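Long-range contacts in attachment invasion locus protein (Yersinia pestis, PDB 3QRA), which promotes attachment to and invasion of host cells as an outer membrane beta-barrel adhesin of the plague bacterium, by a mechanism not yet established: residues M1-I7 with Y34-N40; Y71-T75 with Y136-K140; N129-S135 with M150-R156. All coordinates share one frame; numbering follows the deposited sequence.

Interaction 1: M1-I7 with Y34-N40; sequences MEGESSI and YRYEFNN
The amino group of Met1 sits between two carboxylates, Glu37 across the contact and Glu4 of its own turn. It forms a salt bridge from Met1 N to Glu37 OE1 (3.0 Å), arriving well above the carboxylate plane, and Glu4 OE1 accepts from the same nitrogen in a similar way. Glu37 CG stands beside its backbone N, anti to the carbonyl carbon (chi1 -70°), and the extended chain beyond carries the carboxylate up to Met1. The glutamates would probably repel each other, with Glu4 OE1 4.4 Å from Glu37 OE2, but Met1 N and Arg156 offset this: Arg156 NH1 pairs with both acids, and Arg81 NE takes Glu37 OE1. A water donates to Glu37 OE2 and also bonds to Ser6 OG, tying the carboxylate to the adjoining strand.

Met1 to Glu4 form a type II beta turn clamped by the other segment. Asn40 OD1 receives a nearly straight bond from Glu2 N (3.0 Å, 168° at the hydrogen), while Gly3 N gives its proton to Glu37 O (2.8 Å). The Glu2 side chain crosses that of Asn39 at about a right angle, the carboxylate and amide planes 59° apart, with Glu2 OE1 3.4 Å from Asn39 CB; Asn39 OD1 accepts from Trp42 N.

Beyond the turn, Ser6 and Arg35 form a hydrogen-bonded antiparallel pair, flanked by the non-hydrogen-bonded pairs Ser5-Tyr36 and Ile7-Tyr34. Ser5 OG meets the edge of the Tyr36 ring, 3.5 Å from CD1, and lies 3.2 Å from Tyr34 OH. Ile7 and Tyr34 also touch bound detergent, consistent with a lipid-facing side. A charged cluster at the barrel end, then a ladder with tyrosines and Ile7 outside, characterises this first hairpin, strands 5-18 and 28-37, of an eight-stranded antiparallel outer membrane barrel.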
loop_
_atom_site.group_PDB
_atom_site.type_symbol
_atom_site.label_atom_id
_atom_site.label_comp_id
_atom_site.label_asym_id
_atom_site.label_seq_id
_atom_site.Cartn_x
_atom_site.Cartn_y
_atom_site.Cartn_z
ATOM N N MET A 1 18.369 -15.082 2.900
ATOM C CA MET A 1 19.238 -15.929 2.087
ATOM C C MET A 1 18.460 -16.657 0.990
ATOM O O MET A 1 17.230 -16.670 0.982
ATOM C CB MET A 1 19.933 -16.977 2.964
ATOM C CG MET A 1 20.593 -16.419 4.210
ATOM S SD MET A 1 21.463 -17.731 5.099
ATOM C CE MET A 1 22.840 -18.029 3.994
ATOM N N GLU A 2 19.198 -17.284 0.082
ATOM C CA GLU A 2 18.610 -18.046 -1.016
ATOM C C GLU A 2 17.520 -19.035 -0.584
ATOM O O GLU A 2 17.719 -19.840 0.329
ATOM C CB GLU A 2 19.712 -18.789 -1.773
ATOM C CG GLU A 2 19.223 -19.579 -2.974
ATOM C CD GLU A 2 20.345 -19.877 -3.952
ATOM O OE1 GLU A 2 21.239 -19.016 -4.115
ATOM O OE2 GLU A 2 20.340 -20.967 -4.555
ATOM N N GLY A 3 16.363 -18.959 -1.241
ATOM C CA GLY A 3 15.287 -19.904 -0.994
ATOM C C GLY A 3 14.365 -19.501 0.146
ATOM O O GLY A 3 13.393 -20.200 0.438
ATOM N N GLU A 4 14.653 -18.372 0.788
ATOM C CA GLU A 4 13.839 -17.945 1.935
ATOM C C GLU A 4 12.691 -17.038 1.550
ATOM O O GLU A 4 12.838 -16.155 0.697
ATOM C CB GLU A 4 14.700 -17.291 3.019
ATOM C CG GLU A 4 15.638 -18.285 3.716
ATOM C CD GLU A 4 16.454 -17.654 4.829
ATOM O OE1 GLU A 4 16.579 -16.410 4.866
ATOM O OE2 GLU A 4 16.977 -18.409 5.669
ATOM N N SER A 5 11.555 -17.262 2.215
ATOM C CA SER A 5 10.346 -16.474 2.030
ATOM C C SER A 5 10.134 -15.579 3.244
ATOM O O SER A 5 10.438 -15.974 4.375
ATOM C CB SER A 5 9.127 -17.406 1.915
ATOM O OG SER A 5 9.230 -18.274 0.801
ATOM N N SER A 6 9.583 -14.393 3.009
ATOM C CA SER A 6 9.160 -13.509 4.090
ATOM C C SER A 6 7.698 -13.140 3.880
ATOM O O SER A 6 7.294 -12.772 2.791
ATOM C CB SER A 6 10.002 -12.233 4.102
ATOM O OG SER A 6 11.392 -12.533 4.196
ATOM N N ILE A 7 6.901 -13.255 4.927
ATOM C CA ILE A 7 5.506 -12.877 4.825
ATOM C C ILE A 7 5.240 -11.873 5.933
ATOM O O ILE A 7 5.644 -12.083 7.089
ATOM C CB ILE A 7 4.576 -14.121 4.951
ATOM C CG1 ILE A 7 3.097 -13.725 4.881
ATOM C CG2 ILE A 7 4.868 -14.902 6.235
ATOM C CD1 ILE A 7 2.692 -13.138 3.548
ATOM N N TYR A 34 4.752 -10.341 0.381
ATOM C CA TYR A 34 5.374 -11.657 0.303
ATOM C C TYR A 34 6.665 -11.524 -0.490
ATOM O O TYR A 34 6.658 -11.009 -1.602
ATOM C CB TYR A 34 4.459 -12.673 -0.375
ATOM C CG TYR A 34 5.192 -13.964 -0.703
ATOM C CD1 TYR A 34 5.446 -14.907 0.275
ATOM C CD2 TYR A 34 5.673 -14.202 -1.982
ATOM C CE1 TYR A 34 6.137 -16.082 -0.022
ATOM C CE2 TYR A 34 6.361 -15.366 -2.288
ATOM C CZ TYR A 34 6.591 -16.297 -1.309
ATOM O OH TYR A 34 7.286 -17.445 -1.629
ATOM N N ARG A 35 7.764 -11.976 0.098
ATOM C CA ARG A 35 9.085 -11.851 -0.510
ATOM C C ARG A 35 9.682 -13.221 -0.703
ATOM O O ARG A 35 9.502 -14.110 0.133
ATOM C CB ARG A 35 10.011 -11.033 0.397
ATOM C CG ARG A 35 11.457 -10.937 -0.103
ATOM C CD ARG A 35 12.307 -10.213 0.931
ATOM N NE ARG A 35 13.730 -10.164 0.586
ATOM C CZ ARG A 35 14.636 -9.573 1.353
ATOM N NH1 ARG A 35 14.242 -9.010 2.486
ATOM N NH2 ARG A 35 15.925 -9.535 0.993
ATOM N N TYR A 36 10.385 -13.407 -1.813
ATOM C CA TYR A 36 11.110 -14.644 -2.033
ATOM C C TYR A 36 12.498 -14.290 -2.539
ATOM O O TYR A 36 12.645 -13.514 -3.476
ATOM C CB TYR A 36 10.398 -15.549 -3.036
ATOM C CG TYR A 36 11.073 -16.905 -3.174
ATOM C CD1 TYR A 36 10.734 -17.957 -2.325
ATOM C CD2 TYR A 36 12.060 -17.126 -4.125
ATOM C CE1 TYR A 36 11.336 -19.182 -2.426
ATOM C CE2 TYR A 36 12.684 -18.382 -4.233
ATOM C CZ TYR A 36 12.306 -19.398 -3.374
ATOM O OH TYR A 36 12.881 -20.651 -3.441
ATOM N N GLU A 37 13.499 -14.848 -1.908
ATOM C CA GLU A 37 14.873 -14.580 -2.241
ATOM C C GLU A 37 15.413 -15.711 -3.141
ATOM O O GLU A 37 15.465 -16.807 -2.723
ATOM C CB GLU A 37 15.711 -14.412 -0.982
ATOM C CG GLU A 37 15.427 -13.159 -0.198
ATOM C CD GLU A 37 16.129 -13.059 1.113
ATOM O OE1 GLU A 37 17.332 -12.905 1.152
ATOM O OE2 GLU A 37 15.457 -13.123 2.123
ATOM N N PHE A 38 15.746 -15.382 -4.377
ATOM C CA PHE A 38 16.237 -16.300 -5.396
ATOM C C PHE A 38 17.665 -16.686 -5.161
ATOM O O PHE A 38 18.079 -17.712 -5.568
ATOM C CB PHE A 38 16.303 -15.629 -6.739
ATOM C CG PHE A 38 15.065 -15.172 -7.208
ATOM C CD1 PHE A 38 14.050 -16.043 -7.375
ATOM C CD2 PHE A 38 14.878 -13.861 -7.489
ATOM C CE1 PHE A 38 12.859 -15.610 -7.808
ATOM C CE2 PHE A 38 13.712 -13.445 -7.952
ATOM C CZ PHE A 38 12.690 -14.306 -8.100
ATOM N N ASN A 39 18.414 -15.782 -4.589
ATOM C CA ASN A 39 19.790 -16.031 -4.187
ATOM C C ASN A 39 20.115 -15.179 -2.960
ATOM O O ASN A 39 19.222 -14.597 -2.378
ATOM C CB ASN A 39 20.780 -15.848 -5.346
ATOM C CG ASN A 39 20.803 -14.439 -5.883
ATOM O OD1 ASN A 39 20.873 -13.485 -5.119
ATOM N ND2 ASN A 39 20.758 -14.301 -7.209
ATOM N N ASN A 40 21.373 -15.133 -2.541
ATOM C CA ASN A 40 21.706 -14.411 -1.313
ATOM C C ASN A 40 21.605 -12.882 -1.417
ATOM O O ASN A 40 21.744 -12.176 -0.417
ATOM C CB ASN A 40 23.103 -14.799 -0.827
ATOM C CG ASN A 40 23.154 -16.207 -0.261
ATOM O OD1 ASN A 40 22.160 -16.717 0.252
ATOM N ND2 ASN A 40 24.314 -16.833 -0.348
HETATM O O HOH W 1 23.726 -16.714 -3.527
HETATM O O HOH W 2 12.782 -13.618 2.209
#

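Interaction 2: Y71-T75 with Y136-K140. With C8E ((hydroxyethyloxy)tri(ethyloxy)octane), chain F; C8E ((hydroxyethyloxy)tri(ethyloxy)octane), chain H.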
loop_
_atom_site.group_PDB
_atom_site.type_symbol
_atom_site.label_atom_id
_atom_site.label_comp_id
_atom_site.label_asym_id
_atom_site.label_seq_id
_atom_site.Cartn_x
_atom_site.Cartn_y
_atom_site.Cartn_z
ATOM N N TYR A 71 -9.381 2.330 -1.887
ATOM C CA TYR A 71 -8.195 2.201 -2.713
ATOM C C TYR A 71 -7.592 0.824 -2.504
ATOM O O TYR A 71 -7.444 0.374 -1.437
ATOM C CB TYR A 71 -7.170 3.243 -2.318
ATOM C CG TYR A 71 -5.802 3.118 -2.979
ATOM C CD1 TYR A 71 -5.589 3.561 -4.248
ATOM C CD2 TYR A 71 -4.735 2.563 -2.307
ATOM C CE1 TYR A 71 -4.347 3.465 -4.832
ATOM C CE2 TYR A 71 -3.491 2.484 -2.896
ATOM C CZ TYR A 71 -3.312 2.936 -4.160
ATOM O OH TYR A 71 -2.103 2.851 -4.745
ATOM N N TYR A 72 -7.230 0.178 -3.575
ATOM C CA TYR A 72 -6.357 -0.911 -3.447
ATOM C C TYR A 72 -5.346 -1.071 -4.552
ATOM O O TYR A 72 -5.456 -0.473 -5.577
ATOM C CB TYR A 72 -7.068 -2.179 -3.243
ATOM C CG TYR A 72 -7.972 -2.580 -4.295
ATOM C CD1 TYR A 72 -9.297 -2.199 -4.263
ATOM C CD2 TYR A 72 -7.540 -3.430 -5.289
ATOM C CE1 TYR A 72 -10.147 -2.608 -5.250
ATOM C CE2 TYR A 72 -8.375 -3.873 -6.284
ATOM C CZ TYR A 72 -9.693 -3.471 -6.283
ATOM O OH TYR A 72 -10.525 -3.927 -7.298
ATOM N N SER A 73 -4.348 -1.869 -4.247
ATOM C CA SER A 73 -3.248 -1.935 -5.190
ATOM C C SER A 73 -2.584 -3.295 -5.137
ATOM O O SER A 73 -2.586 -3.969 -4.098
ATOM C CB SER A 73 -2.224 -0.833 -4.906
ATOM O OG SER A 73 -1.534 -1.050 -3.684
ATOM N N VAL A 74 -2.028 -3.689 -6.278
ATOM C CA VAL A 74 -1.219 -4.895 -6.360
ATOM C C VAL A 74 0.054 -4.457 -7.061
ATOM O O VAL A 74 0.008 -3.914 -8.176
ATOM C CB VAL A 74 -1.910 -6.022 -7.145
ATOM C CG1 VAL A 74 -0.953 -7.212 -7.339
ATOM C CG2 VAL A 74 -3.150 -6.492 -6.408
ATOM N N THR A 75 1.186 -4.631 -6.386
ATOM C CA THR A 75 2.469 -4.186 -6.945
ATOM C C THR A 75 3.546 -5.248 -6.734
ATOM O O THR A 75 3.409 -6.125 -5.892
ATOM C CB THR A 75 2.959 -2.848 -6.319
ATOM O OG1 THR A 75 3.098 -3.009 -4.907
ATOM C CG2 THR A 75 1.983 -1.683 -6.607
ATOM N N TYR A 136 6.459 3.051 0.911
ATOM C CA TYR A 136 5.599 4.121 0.429
ATOM C C TYR A 136 5.165 3.783 -0.994
ATOM O O TYR A 136 5.914 3.163 -1.771
ATOM C CB TYR A 136 6.320 5.477 0.461
ATOM C CG TYR A 136 5.520 6.581 -0.197
ATOM C CD1 TYR A 136 4.484 7.216 0.488
ATOM C CD2 TYR A 136 5.794 6.992 -1.501
ATOM C CE1 TYR A 136 3.747 8.228 -0.110
ATOM C CE2 TYR A 136 5.050 8.001 -2.107
ATOM C CZ TYR A 136 4.031 8.608 -1.404
ATOM O OH TYR A 136 3.285 9.612 -1.986
ATOM N N GLU A 137 3.942 4.177 -1.323
ATOM C CA GLU A 137 3.372 3.922 -2.629
ATOM C C GLU A 137 2.664 5.173 -3.122
ATOM O O GLU A 137 2.086 5.892 -2.338
ATOM C CB GLU A 137 2.362 2.795 -2.497
ATOM C CG GLU A 137 1.633 2.426 -3.762
ATOM C CD GLU A 137 0.833 1.166 -3.530
ATOM O OE1 GLU A 137 1.473 0.100 -3.382
ATOM O OE2 GLU A 137 -0.413 1.250 -3.445
ATOM N N TYR A 138 2.697 5.406 -4.426
ATOM C CA TYR A 138 2.051 6.560 -5.043
ATOM C C TYR A 138 1.251 6.108 -6.257
ATOM O O TYR A 138 1.705 5.264 -7.035
ATOM C CB TYR A 138 3.104 7.576 -5.482
ATOM C CG TYR A 138 2.546 8.743 -6.257
ATOM C CD1 TYR A 138 1.916 9.803 -5.604
ATOM C CD2 TYR A 138 2.662 8.799 -7.647
ATOM C CE1 TYR A 138 1.409 10.894 -6.328
ATOM C CE2 TYR A 138 2.162 9.880 -8.371
ATOM C CZ TYR A 138 1.535 10.913 -7.710
ATOM O OH TYR A 138 1.054 11.980 -8.437
ATOM N N SER A 139 0.043 6.636 -6.405
ATOM C CA SER A 139 -0.721 6.387 -7.621
ATOM C C SER A 139 -1.499 7.641 -7.975
ATOM O O SER A 139 -2.116 8.256 -7.104
ATOM C CB SER A 139 -1.666 5.193 -7.440
ATOM O OG SER A 139 -2.398 4.910 -8.626
ATOM N N LYS A 140 -1.454 8.037 -9.244
ATOM C CA LYS A 140 -2.264 9.153 -9.703
ATOM C C LYS A 140 -3.426 8.647 -10.549
ATOM O O LYS A 140 -3.230 8.018 -11.591
ATOM C CB LYS A 140 -1.440 10.192 -10.483
ATOM C CG LYS A 140 -2.237 11.471 -10.758
ATOM C CD LYS A 140 -1.354 12.628 -11.205
ATOM C CE LYS A 140 -2.175 13.906 -11.347
ATOM N NZ LYS A 140 -1.317 15.070 -11.673
HETATM C C1 C8E F . -7.125 -10.200 0.971
HETATM C C2 C8E F . -8.091 -9.033 0.804
HETATM C C3 C8E F . -8.639 -8.976 -0.617
HETATM C C4 C8E F . -9.980 -8.252 -0.668
HETATM C C5 C8E F . -9.925 -7.079 -1.640
HETATM C C6 C8E F . -11.049 -7.171 -2.666
HETATM C C7 C8E F . -11.323 -5.822 -3.320
HETATM C C8 C8E F . -12.343 -5.967 -4.443
HETATM O O9 C8E F . -13.066 -4.766 -4.589
HETATM C C1 C8E H . 10.534 3.345 4.254
HETATM C C2 C8E H . 10.030 3.983 2.965
HETATM C C3 C8E H . 11.185 4.454 2.088
HETATM C C4 C8E H . 10.753 4.584 0.630
HETATM C C5 C8E H . 11.064 5.970 0.070
HETATM C C6 C8E H . 9.816 6.660 -0.473
HETATM C C7 C8E H . 9.974 8.176 -0.423
HETATM C C8 C8E H . 8.719 8.890 -0.910
HETATM O O9 C8E H . 8.545 10.090 -0.185
HETATM O O HOH W 3 -0.900 5.009 -2.978
HETATM O O HOH W 4 1.053 -2.499 -3.091
HETATM O O HOH W 5 3.971 -0.483 -3.676
#
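Tyr71 and Ser73 converge on one oxygen of Glu137 from different sides of the carboxylate. Tyr71 OH donates to Glu137 OE2 (2.7 Å) from the anti side, 25° out of the carboxylate plane. Ser73 OG donates to the same Glu137 OE2 (2.6 Å) from the syn side, nearer the plane (17° out of it). The phenol ring and the carboxylate are turned 59° apart, and the oxygen lies at the ring edge, in the ring plane. Two short bonds to OE2 limit rotation of the carboxylate and would favour its charged form.

Glu137 reaches this far because CG is anti to the backbone N and the rest of the chain is extended, so that it spans much of the 9.7 Å between the strand axes. Its other oxygen is served by water: two molecules each donate to Glu137 OE1 and bond to Thr75 OG1, forming a double water bridge between the two polar groups; Thr75 CG2 itself approaches Glu137 OE1 at 3.7 Å. Beside the acid, Ser139 CB packs at the edge of the Tyr71 ring, 3.6 Å from the hydroxyl oxygen OH, while Ser139 OG bonds to Leu116 O.

The bridge crosses the polar interior of the barrel, joining strand 66-81 to strand 130-141, which are not neighbours in the sheet. On the outer surface, Tyr72 and Tyr136 each present a ring face to a detergent molecule. Inside, Tyr71 also packs on Thr51 of strand 42-53, on Ala117 of strand 108-124 and on Val146 and Thr148 of strand 144-156.

Interaction 3: N129-S135 with M150-R156. With C8E ((hydroxyethyloxy)tri(ethyloxy)octane), chain B.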
loop_
_atom_site.group_PDB
_atom_site.type_symbol
_atom_site.label_atom_id
_atom_site.label_comp_id
_atom_site.label_asym_id
_atom_site.label_seq_id
_atom_site.Cartn_x
_atom_site.Cartn_y
_atom_site.Cartn_z
ATOM N N ASN A 129 14.879 -14.718 11.389
ATOM C CA ASN A 129 13.544 -15.225 11.061
ATOM C C ASN A 129 12.396 -14.232 11.229
ATOM O O ASN A 129 11.236 -14.606 11.099
ATOM C CB ASN A 129 13.229 -16.491 11.856
ATOM C CG ASN A 129 14.215 -17.597 11.581
ATOM O OD1 ASN A 129 14.987 -17.969 12.452
ATOM N ND2 ASN A 129 14.199 -18.122 10.360
ATOM N N PHE A 130 12.714 -12.976 11.518
ATOM C CA PHE A 130 11.675 -11.962 11.674
ATOM C C PHE A 130 11.837 -10.889 10.636
ATOM O O PHE A 130 12.939 -10.667 10.134
ATOM C CB PHE A 130 11.729 -11.324 13.054
ATOM C CG PHE A 130 11.482 -12.299 14.170
ATOM C CD1 PHE A 130 10.206 -12.497 14.659
ATOM C CD2 PHE A 130 12.521 -13.045 14.696
ATOM C CE1 PHE A 130 9.978 -13.407 15.679
ATOM C CE2 PHE A 130 12.297 -13.956 15.712
ATOM C CZ PHE A 130 11.025 -14.134 16.203
ATOM N N VAL A 131 10.736 -10.214 10.333
ATOM C CA VAL A 131 10.685 -9.147 9.333
ATOM C C VAL A 131 9.955 -7.947 9.878
ATOM O O VAL A 131 8.956 -8.093 10.457
ATOM C CB VAL A 131 9.883 -9.524 8.108
ATOM C CG1 VAL A 131 10.074 -8.527 7.037
ATOM C CG2 VAL A 131 10.242 -10.732 7.629
ATOM N N ILE A 132 10.497 -6.780 9.646
ATOM C CA ILE A 132 9.801 -5.523 9.803
ATOM C C ILE A 132 9.838 -4.873 8.435
ATOM O O ILE A 132 10.894 -4.782 7.819
ATOM C CB ILE A 132 10.486 -4.626 10.842
ATOM C CG1 ILE A 132 10.512 -5.341 12.201
ATOM C CG2 ILE A 132 9.766 -3.270 10.934
ATOM C CD1 ILE A 132 11.155 -4.540 13.297
ATOM N N ASP A 133 8.679 -4.467 7.936
ATOM C CA ASP A 133 8.573 -3.995 6.566
ATOM C C ASP A 133 8.043 -2.564 6.572
ATOM O O ASP A 133 7.124 -2.258 7.320
ATOM C CB ASP A 133 7.616 -4.905 5.773
ATOM C CG ASP A 133 7.365 -4.392 4.357
ATOM O OD1 ASP A 133 8.213 -4.662 3.484
ATOM O OD2 ASP A 133 6.328 -3.722 4.122
ATOM N N ALA A 134 8.607 -1.689 5.744
ATOM C CA ALA A 134 8.041 -0.341 5.628
ATOM C C ALA A 134 8.153 0.127 4.197
ATOM O O ALA A 134 9.182 -0.081 3.556
ATOM C CB ALA A 134 8.743 0.648 6.570
ATOM N N SER A 135 7.097 0.749 3.686
ATOM C CA SER A 135 7.156 1.219 2.305
ATOM C C SER A 135 6.220 2.386 2.036
ATOM O O SER A 135 5.329 2.682 2.831
ATOM C CB SER A 135 6.867 0.062 1.330
ATOM O OG SER A 135 5.480 -0.224 1.251
ATOM N N MET A 150 3.017 2.285 4.540
ATOM C CA MET A 150 2.770 0.931 5.017
ATOM C C MET A 150 3.832 0.563 6.021
ATOM O O MET A 150 5.017 0.836 5.806
ATOM C CB MET A 150 2.806 -0.050 3.841
ATOM C CG MET A 150 1.759 0.270 2.752
ATOM S SD MET A 150 1.975 -0.756 1.284
ATOM C CE MET A 150 1.261 0.345 0.049
ATOM N N LEU A 151 3.399 -0.074 7.112
ATOM C CA LEU A 151 4.325 -0.528 8.149
ATOM C C LEU A 151 3.824 -1.852 8.704
ATOM O O LEU A 151 2.739 -1.915 9.276
ATOM C CB LEU A 151 4.414 0.495 9.276
ATOM C CG LEU A 151 5.227 0.078 10.509
ATOM C CD1 LEU A 151 6.698 -0.120 10.155
ATOM C CD2 LEU A 151 5.082 1.113 11.623
ATOM N N GLY A 152 4.619 -2.904 8.542
ATOM C CA GLY A 152 4.178 -4.243 8.872
ATOM C C GLY A 152 5.264 -5.109 9.473
ATOM O O GLY A 152 6.389 -4.672 9.685
ATOM N N ALA A 153 4.904 -6.347 9.768
ATOM C CA ALA A 153 5.829 -7.275 10.399
ATOM C C ALA A 153 5.395 -8.693 10.094
ATOM O O ALA A 153 4.242 -8.949 9.718
ATOM C CB ALA A 153 5.894 -7.046 11.919
ATOM N N GLY A 154 6.331 -9.620 10.255
ATOM C CA GLY A 154 6.041 -11.009 9.989
ATOM C C GLY A 154 7.290 -11.857 10.111
ATOM O O GLY A 154 8.201 -11.536 10.872
ATOM N N TYR A 155 7.342 -12.930 9.335
ATOM C CA TYR A 155 8.374 -13.931 9.536
ATOM C C TYR A 155 9.082 -14.274 8.255
ATOM O O TYR A 155 8.539 -14.080 7.175
ATOM C CB TYR A 155 7.759 -15.191 10.112
ATOM C CG TYR A 155 7.028 -14.918 11.393
ATOM C CD1 TYR A 155 7.718 -14.806 12.596
ATOM C CD2 TYR A 155 5.651 -14.747 11.400
ATOM C CE1 TYR A 155 7.050 -14.552 13.780
ATOM C CE2 TYR A 155 4.974 -14.488 12.578
ATOM C CZ TYR A 155 5.677 -14.391 13.763
ATOM O OH TYR A 155 5.001 -14.132 14.935
ATOM N N ARG A 156 10.301 -14.781 8.401
ATOM C CA ARG A 156 11.100 -15.259 7.299
ATOM C C ARG A 156 11.603 -16.655 7.551
ATOM O O ARG A 156 12.130 -16.880 8.562
ATOM C CB ARG A 156 12.304 -14.368 7.115
ATOM C CG ARG A 156 13.153 -14.869 6.067
ATOM C CD ARG A 156 14.065 -13.885 5.582
ATOM N NE ARG A 156 15.078 -13.625 6.527
ATOM C CZ ARG A 156 16.326 -13.457 6.175
ATOM N NH1 ARG A 156 16.601 -13.501 4.925
ATOM N NH2 ARG A 156 17.263 -13.203 7.038
HETATM C C1 C8E B . -0.737 -12.967 7.642
HETATM C C2 C8E B . 0.742 -13.230 7.903
HETATM C C3 C8E B . 1.335 -12.183 8.840
HETATM C C4 C8E B . 2.081 -12.827 10.003
HETATM C C5 C8E B . 1.523 -12.365 11.348
HETATM C C6 C8E B . 2.501 -11.398 12.004
HETATM C C7 C8E B . 1.809 -10.492 13.017
HETATM C C8 C8E B . 2.536 -9.158 13.149
HETATM O O9 C8E B . 1.577 -8.126 13.062
HETATM C C10 C8E B . 2.096 -6.834 13.288
HETATM C C11 C8E B . 1.572 -5.964 12.155
HETATM O O12 C8E B . 1.934 -4.619 12.368
HETATM C C13 C8E B . 3.322 -4.462 12.381
HETATM C C14 C8E B . 3.701 -3.243 13.198
HETATM O O15 C8E B . 5.052 -2.946 12.918
HETATM C C16 C8E B . 5.941 -3.725 13.693
HETATM C C17 C8E B . 5.727 -3.462 15.176
#
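Tyr155 and Phe130 lie side by side on the outer face of the strand pair, the two side chains pointing the same way. From Tyr155 CB outward, the first neighbour is Asn129 O, 3.7 Å away. Tyr155 CG is anti to the carbonyl carbon (chi1 -57°), which brings the ring alongside that of Phe130. Along one ring edge, CD1 stays near Asn129 O and reaches Phe130 CD1, and Tyr155 CE1 then meets Phe130 CE1 at 3.7 Å. The ring planes are inclined at 52°, an oblique pairing. At the other edge, Tyr155 CE2 touches detergent carbon C6 at 4.0 Å. The detergent continues past Ala153 and Leu151, its C13 lying 3.7 Å from Ala153 CB. On the same outer face, Leu151 CD1 packs against Ala134 CB.

Hydrogen-bonded antiparallel pairs Val131-Gly154, Asp133-Gly152 and Ser135-Met150 hold the strands in register. At the chain's end, Asn129 extends the ladder with its side chain: ND2 donates to Arg156 O (3.0 Å, 170° at the hydrogen), the acceptor lying in the amide plane. Arg156 N returns a bond to Asn129 O, and the arginine's NE turns to Pro128 O.

The inner face mixes Asp133 and Ser135 with Val131 and Met150. Asp133 is held by Lys33, Tyr89 and Gln123, while Ser135 OG bonds to Lys33 and sits 3.5 Å from Met150 SD. The glycines opposite Val131 and Asp133 place no side chain inside.

This is the last hairpin in the chain, made of strands 130-141 and 144-156. Strand 144-156 pairs with strand 5-18, through Leu151-Tyr11, Ala153-Ile9 and Tyr155-Ile7, closing the cylinder, and strand 130-141 pairs with strand 108-124.

Interactions 1 and 3 are partly buried hairpin pairings near the chain termini, about 13 Å apart between centres, whereas interaction 2 is fully buried near the middle of the barrel. Interactions 1 and 3 are built on backbone ladders between neighbouring strands; interaction 2 works through side chains and water across the lumen. Interactions 1 and 3 meet at the barrel seam, where Ile7 N probably bonds to Tyr155 O and Arg156 serves the acids of 1-7 and 34-40. Interactions 2 and 3 share strand 130-141, and Met150 CE packs 3.4 Å from Glu137 OE1. Detergent touches the outer side of all three; the charges of interaction 1 gather at the barrel end, whereas interaction 2 keeps a single acid held by hydroxyls and water.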